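Lectin (Trichosanthes anguina, PDB 4HR6) probably binds carbohydrates as a three-chain, nontoxic seed lectin homologous to type II ribosome-inactivating proteins, with this chain belonging to the ribosome-inactivating protein family. Local coordinates at residues V26-Y30 / F40-P45; L70-A74 / P104-L108. One frame throughout, in Å; residues are numbered along the deposited sequence.

Interaction 1. Residues V26-Y30 / F40-P45; sequences VAVAY and FFLNAP
Ala29 rests its methyl group on the ring of Phe40. The two form a non-hydrogen-bonded antiparallel pair between strands 26-32 and 37-40, neighbours in the mixed sheet of the ribosome-inactivating protein fold. Both side chains leave the same face of the sheet. Ala29 CB lies 3.7 Å from the centroid of the Phe40 ring and 11° off its normal, a CH-pi contact over the ring centre. Phe40 CG sits beside its own backbone N, anti to the carbonyl carbon (chi1 -80°), which brings the ring over Ala29. Phe49 of helix 46-51 also stacks with Phe40.

The chain leaves the strand after this pair. Phe41 N still donates to Val28 O at 3.1 Å, nearly straight at 165° but tilted out of the carbonyl plane. Phe40 CA adds a CA-H...O contact to Val28 O at 3.5 Å, and Ala44 CB touches this oxygen at 3.7 Å. Val28 itself has a helix-like psi. Together with the backbone bonds of Val28 and Ala29 to Ala19, this is consistent with a classic beta bulge, and it turns the side chains of Val28 and Ala29 to the same side.

The Phe41 side chain points toward strand 26-32. The edge of the Phe41 ring faces Val28 C, which lies in the ring plane, and Phe41 CD1 comes within 3.4 Å of Ala27 O. That oxygen also accepts a hydrogen bond from Asn65 ND2. A type I turn from Phe41 to Ala44, with Ala44 N bonded to Phe41 O at 3.0 Å, then sends the chain back to Val28. The Val28 side chain runs roughly perpendicular to that of Pro45, with Val28 CG1 3.7 Å from Pro45 CD.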
ATOM      1  N   VAL B  26      -6.942  18.914   4.481  1.00 32.54           N
ATOM      2  CA  VAL B  26      -6.343  19.976   3.694  1.00 32.51           C
ATOM      3  C   VAL B  26      -5.875  21.078   4.629  1.00 31.62           C
ATOM      4  O   VAL B  26      -6.449  21.281   5.705  1.00 30.44           O
ATOM      5  CB  VAL B  26      -7.315  20.593   2.666  1.00 34.43           C
ATOM      6  CG1 VAL B  26      -7.632  19.591   1.565  1.00 35.26           C
ATOM      7  CG2 VAL B  26      -8.597  21.093   3.346  1.00 34.28           C
ATOM      8  N   ALA B  27      -4.850  21.793   4.188  1.00 28.23           N
ATOM      9  CA  ALA B  27      -4.408  22.998   4.852  1.00 28.87           C
ATOM     10  C   ALA B  27      -5.424  24.106   4.606  1.00 25.84           C
ATOM     11  O   ALA B  27      -5.849  24.302   3.497  1.00 27.36           O
ATOM     12  CB  ALA B  27      -3.047  23.404   4.322  1.00 28.75           C
ATOM     13  N   VAL B  28      -5.822  24.812   5.647  1.00 27.56           N
ATOM     14  CA  VAL B  28      -6.804  25.897   5.494  1.00 27.66           C
ATOM     15  C   VAL B  28      -6.286  27.294   5.827  1.00 25.77           C
ATOM     16  O   VAL B  28      -6.844  28.284   5.364  1.00 26.94           O
ATOM     17  CB  VAL B  28      -8.082  25.640   6.332  1.00 27.84           C
ATOM     18  CG1 VAL B  28      -8.711  24.327   5.943  1.00 29.30           C
ATOM     19  CG2 VAL B  28      -7.799  25.655   7.814  1.00 30.94           C
ATOM     20  N   ALA B  29      -5.282  27.378   6.685  1.00 26.74           N
ATOM     21  CA  ALA B  29      -4.768  28.658   7.123  1.00 27.76           C
ATOM     22  C   ALA B  29      -3.410  28.491   7.759  1.00 27.79           C
ATOM     23  O   ALA B  29      -3.029  27.384   8.141  1.00 27.05           O
ATOM     24  CB  ALA B  29      -5.709  29.274   8.151  1.00 30.20           C
ATOM     25  N   TYR B  30      -2.682  29.597   7.879  1.00 27.83           N
ATOM     26  CA  TYR B  30      -1.477  29.606   8.709  1.00 28.99           C
ATOM     27  C   TYR B  30      -1.252  30.968   9.336  1.00 29.66           C
ATOM     28  O   TYR B  30      -1.812  31.967   8.884  1.00 28.65           O
ATOM     29  CB  TYR B  30      -0.223  29.207   7.906  1.00 27.52           C
ATOM     30  CG  TYR B  30       0.445  30.327   7.129  1.00 26.62           C
ATOM     31  CD1 TYR B  30       1.569  30.994   7.638  1.00 28.07           C
ATOM     32  CD2 TYR B  30      -0.024  30.706   5.898  1.00 27.12           C
ATOM     33  CE1 TYR B  30       2.192  32.004   6.922  1.00 26.60           C
ATOM     34  CE2 TYR B  30       0.573  31.719   5.181  1.00 27.12           C
ATOM     35  CZ  TYR B  30       1.683  32.357   5.698  1.00 26.86           C
ATOM     36  OH  TYR B  30       2.265  33.347   4.974  1.00 27.28           O
ATOM     37  N   PHE B  40      -5.672  32.813   5.081  1.00 27.15           N
ATOM     38  CA  PHE B  40      -6.668  31.774   4.908  1.00 26.83           C
ATOM     39  C   PHE B  40      -6.798  31.532   3.430  1.00 28.86           C
ATOM     40  O   PHE B  40      -6.786  32.487   2.648  1.00 29.17           O
ATOM     41  CB  PHE B  40      -8.024  32.221   5.461  1.00 26.45           C
ATOM     42  CG  PHE B  40      -8.142  32.099   6.946  1.00 26.61           C
ATOM     43  CD1 PHE B  40      -7.497  32.986   7.780  1.00 27.80           C
ATOM     44  CD2 PHE B  40      -8.911  31.094   7.514  1.00 27.69           C
ATOM     45  CE1 PHE B  40      -7.618  32.872   9.159  1.00 28.80           C
ATOM     46  CE2 PHE B  40      -9.023  30.964   8.886  1.00 27.88           C
ATOM     47  CZ  PHE B  40      -8.378  31.861   9.716  1.00 28.79           C
ATOM     48  N   PHE B  41      -6.913  30.262   3.043  1.00 29.08           N
ATOM     49  CA  PHE B  41      -7.238  29.940   1.660  1.00 29.23           C
ATOM     50  C   PHE B  41      -8.642  30.420   1.350  1.00 29.01           C
ATOM     51  O   PHE B  41      -9.504  30.453   2.217  1.00 28.58           O
ATOM     52  CB  PHE B  41      -7.123  28.431   1.398  1.00 29.08           C
ATOM     53  CG  PHE B  41      -5.701  27.951   1.277  1.00 29.03           C
ATOM     54  CD1 PHE B  41      -5.028  27.454   2.375  1.00 29.09           C
ATOM     55  CD2 PHE B  41      -5.029  28.037   0.072  1.00 30.13           C
ATOM     56  CE1 PHE B  41      -3.715  27.033   2.282  1.00 30.10           C
ATOM     57  CE2 PHE B  41      -3.708  27.614  -0.032  1.00 31.22           C
ATOM     58  CZ  PHE B  41      -3.051  27.109   1.075  1.00 30.86           C
ATOM     59  N   LEU B  42      -8.846  30.755   0.086  1.00 31.16           N
ATOM     60  CA  LEU B  42     -10.088  31.266  -0.427  1.00 31.50           C
ATOM     61  C   LEU B  42     -11.251  30.283  -0.165  1.00 31.91           C
ATOM     62  O   LEU B  42     -12.374  30.698   0.062  1.00 29.27           O
ATOM     63  CB  LEU B  42      -9.908  31.544  -1.913  1.00 32.43           C
ATOM     64  CG  LEU B  42     -11.000  32.250  -2.713  1.00 36.64           C
ATOM     65  CD1 LEU B  42     -11.432  33.555  -2.045  1.00 37.20           C
ATOM     66  CD2 LEU B  42     -10.463  32.499  -4.112  1.00 35.32           C
ATOM     67  N   ASN B  43     -10.970  28.988  -0.167  1.00 30.31           N
ATOM     68  CA  ASN B  43     -11.998  28.003   0.059  1.00 29.37           C
ATOM     69  C   ASN B  43     -11.918  27.395   1.435  1.00 29.38           C
ATOM     70  O   ASN B  43     -12.476  26.337   1.672  1.00 33.44           O
ATOM     71  CB  ASN B  43     -11.933  26.925  -1.017  1.00 29.38           C
ATOM     72  CG  ASN B  43     -10.678  26.088  -0.922  1.00 29.47           C
ATOM     73  OD1 ASN B  43      -9.639  26.576  -0.510  1.00 28.08           O
ATOM     74  ND2 ASN B  43     -10.769  24.836  -1.307  1.00 29.19           N
ATOM     75  N   ALA B  44     -11.241  28.046   2.372  1.00 30.24           N
ATOM     76  CA  ALA B  44     -11.291  27.555   3.750  1.00 30.61           C
ATOM     77  C   ALA B  44     -12.746  27.494   4.192  1.00 31.42           C
ATOM     78  O   ALA B  44     -13.534  28.390   3.848  1.00 29.14           O
ATOM     79  CB  ALA B  44     -10.529  28.460   4.693  1.00 29.84           C
ATOM     80  N   PRO B  45     -13.103  26.460   4.971  1.00 33.41           N
ATOM     81  CA  PRO B  45     -14.474  26.374   5.471  1.00 33.70           C
ATOM     82  C   PRO B  45     -14.827  27.543   6.401  1.00 35.32           C
ATOM     83  O   PRO B  45     -13.954  28.108   7.086  1.00 32.07           O
ATOM     84  CB  PRO B  45     -14.513  25.037   6.213  1.00 33.66           C
ATOM     85  CG  PRO B  45     -13.097  24.657   6.460  1.00 34.57           C
ATOM     86  CD  PRO B  45     -12.211  25.434   5.541  1.00 33.29           C
TER

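Interaction 2. Residues L70-A74 / P104-L108; sequences LENAA and PLSFL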
ATOM      1  N   LEU B  70      -3.216  25.966  -6.802  1.00 27.60           N
ATOM      2  CA  LEU B  70      -1.847  26.269  -6.395  1.00 28.70           C
ATOM      3  C   LEU B  70      -0.887  26.297  -7.569  1.00 28.26           C
ATOM      4  O   LEU B  70      -0.028  27.177  -7.643  1.00 28.50           O
ATOM      5  CB  LEU B  70      -1.360  25.268  -5.356  1.00 28.82           C
ATOM      6  CG  LEU B  70      -1.977  25.525  -3.980  1.00 29.55           C
ATOM      7  CD1 LEU B  70      -1.756  24.345  -3.075  1.00 30.63           C
ATOM      8  CD2 LEU B  70      -1.377  26.782  -3.367  1.00 29.30           C
ATOM      9  N   GLU B  71      -1.020  25.328  -8.466  1.00 29.48           N
ATOM     10  CA  GLU B  71      -0.146  25.238  -9.658  1.00 32.10           C
ATOM     11  C   GLU B  71      -0.401  26.422 -10.588  1.00 34.57           C
ATOM     12  O   GLU B  71       0.525  27.071 -11.110  1.00 34.91           O
ATOM     13  CB  GLU B  71      -0.371  23.910 -10.388  1.00 31.83           C
ATOM     14  CG  GLU B  71       0.286  22.726  -9.672  1.00 33.12           C
ATOM     15  CD  GLU B  71       0.000  21.373 -10.322  1.00 33.71           C
ATOM     16  OE1 GLU B  71      -0.945  21.258 -11.112  1.00 37.64           O
ATOM     17  OE2 GLU B  71       0.706  20.394 -10.021  1.00 33.15           O
ATOM     18  N   ASN B  72      -1.670  26.723 -10.768  1.00 37.80           N
ATOM     19  CA  ASN B  72      -2.053  27.885 -11.538  1.00 41.23           C
ATOM     20  C   ASN B  72      -1.420  29.179 -11.012  1.00 38.13           C
ATOM     21  O   ASN B  72      -0.843  29.962 -11.760  1.00 40.99           O
ATOM     22  CB  ASN B  72      -3.561  28.014 -11.515  1.00 48.34           C
ATOM     23  CG  ASN B  72      -4.087  28.648 -12.754  1.00 57.10           C
ATOM     24  OD1 ASN B  72      -4.266  29.865 -12.819  1.00 61.71           O
ATOM     25  ND2 ASN B  72      -4.303  27.828 -13.776  1.00 65.83           N
ATOM     26  N   ALA B  73      -1.517  29.389  -9.713  1.00 35.36           N
ATOM     27  CA  ALA B  73      -0.966  30.572  -9.087  1.00 33.42           C
ATOM     28  C   ALA B  73       0.578  30.566  -9.055  1.00 36.83           C
ATOM     29  O   ALA B  73       1.195  31.624  -9.128  1.00 37.65           O
ATOM     30  CB  ALA B  73      -1.521  30.701  -7.686  1.00 32.67           C
ATOM     31  N   ALA B  74       1.208  29.401  -8.915  1.00 35.23           N
ATOM     32  CA  ALA B  74       2.690  29.337  -8.983  1.00 36.45           C
ATOM     33  C   ALA B  74       3.218  29.489 -10.415  1.00 38.58           C
ATOM     34  O   ALA B  74       4.363  29.885 -10.626  1.00 38.50           O
ATOM     35  CB  ALA B  74       3.218  28.052  -8.369  1.00 34.52           C
ATOM     36  N   PRO B 104       2.413  30.528  -3.388  1.00 31.11           N
ATOM     37  CA  PRO B 104       1.857  29.303  -3.967  1.00 31.66           C
ATOM     38  C   PRO B 104       2.909  28.192  -4.061  1.00 31.24           C
ATOM     39  O   PRO B 104       2.658  27.051  -3.696  1.00 30.03           O
ATOM     40  CB  PRO B 104       1.420  29.736  -5.371  1.00 30.91           C
ATOM     41  CG  PRO B 104       1.318  31.206  -5.337  1.00 31.22           C
ATOM     42  CD  PRO B 104       2.228  31.699  -4.266  1.00 31.45           C
ATOM     43  N   LEU B 105       4.086  28.548  -4.544  1.00 32.17           N
ATOM     44  CA  LEU B 105       5.192  27.608  -4.657  1.00 33.85           C
ATOM     45  C   LEU B 105       5.538  27.000  -3.308  1.00 30.84           C
ATOM     46  O   LEU B 105       5.694  25.778  -3.190  1.00 30.84           O
ATOM     47  CB  LEU B 105       6.418  28.326  -5.214  1.00 38.84           C
ATOM     48  CG  LEU B 105       7.618  27.418  -5.487  1.00 47.58           C
ATOM     49  CD1 LEU B 105       7.459  26.812  -6.871  1.00 50.14           C
ATOM     50  CD2 LEU B 105       8.938  28.182  -5.362  1.00 51.49           C
ATOM     51  N   SER B 106       5.645  27.850  -2.292  1.00 27.84           N
ATOM     52  CA  SER B 106       6.023  27.394  -0.957  1.00 27.38           C
ATOM     53  C   SER B 106       4.969  26.454  -0.376  1.00 28.23           C
ATOM     54  O   SER B 106       5.328  25.454   0.231  1.00 25.63           O
ATOM     55  CB  SER B 106       6.318  28.575  -0.036  1.00 27.94           C
ATOM     56  OG  SER B 106       7.279  29.445  -0.629  1.00 29.44           O
ATOM     57  N   PHE B 107       3.683  26.744  -0.610  1.00 28.03           N
ATOM     58  CA  PHE B 107       2.621  25.831  -0.188  1.00 29.02           C
ATOM     59  C   PHE B 107       2.732  24.448  -0.870  1.00 28.81           C
ATOM     60  O   PHE B 107       2.582  23.419  -0.235  1.00 28.50           O
ATOM     61  CB  PHE B 107       1.228  26.432  -0.433  1.00 29.62           C
ATOM     62  CG  PHE B 107       0.721  27.274   0.709  1.00 30.37           C
ATOM     63  CD1 PHE B 107       0.330  28.584   0.504  1.00 31.45           C
ATOM     64  CD2 PHE B 107       0.632  26.749   1.986  1.00 31.69           C
ATOM     65  CE1 PHE B 107      -0.146  29.358   1.563  1.00 33.16           C
ATOM     66  CE2 PHE B 107       0.165  27.518   3.050  1.00 32.26           C
ATOM     67  CZ  PHE B 107      -0.222  28.817   2.834  1.00 32.54           C
ATOM     68  N   LEU B 108       3.002  24.437  -2.160  1.00 29.01           N
ATOM     69  CA  LEU B 108       3.199  23.181  -2.894  1.00 29.81           C
ATOM     70  C   LEU B 108       4.294  22.288  -2.272  1.00 29.34           C
ATOM     71  O   LEU B 108       4.114  21.073  -2.100  1.00 28.12           O
ATOM     72  CB  LEU B 108       3.526  23.501  -4.338  1.00 30.44           C
ATOM     73  CG  LEU B 108       2.503  23.284  -5.457  1.00 31.13           C
ATOM     74  CD1 LEU B 108       1.110  22.964  -4.996  1.00 31.25           C
ATOM     75  CD2 LEU B 108       2.516  24.458  -6.436  1.00 31.24           C
TER
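Leu70 O accepts the helical bond from Ala74 N at 2.8 Å, and two apolar side chains of the other helix lie against it. Pro104 CB comes to 3.7 Å from Leu70 O, and Leu108 CD2 to 3.9 Å. Pro104 thus sits against backbone as well as side chains. Pro104 CG meets Ala73 CB at 3.7 Å, and Pro104 CB meets Ala74 CB at 3.9 Å. The small alanines let the ring come close to the last turn of helix 67-74.

This is the packing of two helices that run in broadly opposite directions, but well short of antiparallel, in the ribosome-inactivating protein fold. Helix 67-74 ends against the first turns of helix 103-119. Their local axes approach to 8.7 Å, with 139° between the N-to-C directions.

The side chains of Leu70 and Leu108 lie alongside each other, pointing opposite ways. Leu108 CD1 is only 3.4 Å from Leu70 CB, a short carbon contact. Leu108 also has a chi1 of -106°, away from a staggered position, which makes the exact placement of its methyls doubtful. With CG anti to the carbonyl carbon (chi1 -75°), the Leu70 side chain extends across that of Phe107, and Leu70 CD2 lies 3.9 Å from Phe107 CB. At the border, Glu71 lays its CG near Leu108 CD2, while its carboxylate forms a salt bridge with Arg78 through OE2.

Both segments of interaction 1 precede those of interaction 2 in the chain; the two centres are about 14 Å apart. Interaction 1 belongs to the mixed sheet and to the loop that leads into helix 46-51. Interaction 2 joins helices 67-74 and 103-119. The two meet through aromatic side chains. Phe107 CZ packs on Tyr30 CD2 at 3.6 Å, and Phe107 CE1 on Phe41 CZ at 3.7 Å. The rings of Phe41 and Phe107 meet at about 50°. Leu70 CD2 also reaches Phe41 CE2, at 4.2 Å. These contacts join the sheet to the two helices through one largely apolar cluster, in the part of the chain related to ribosome-inactivating proteins.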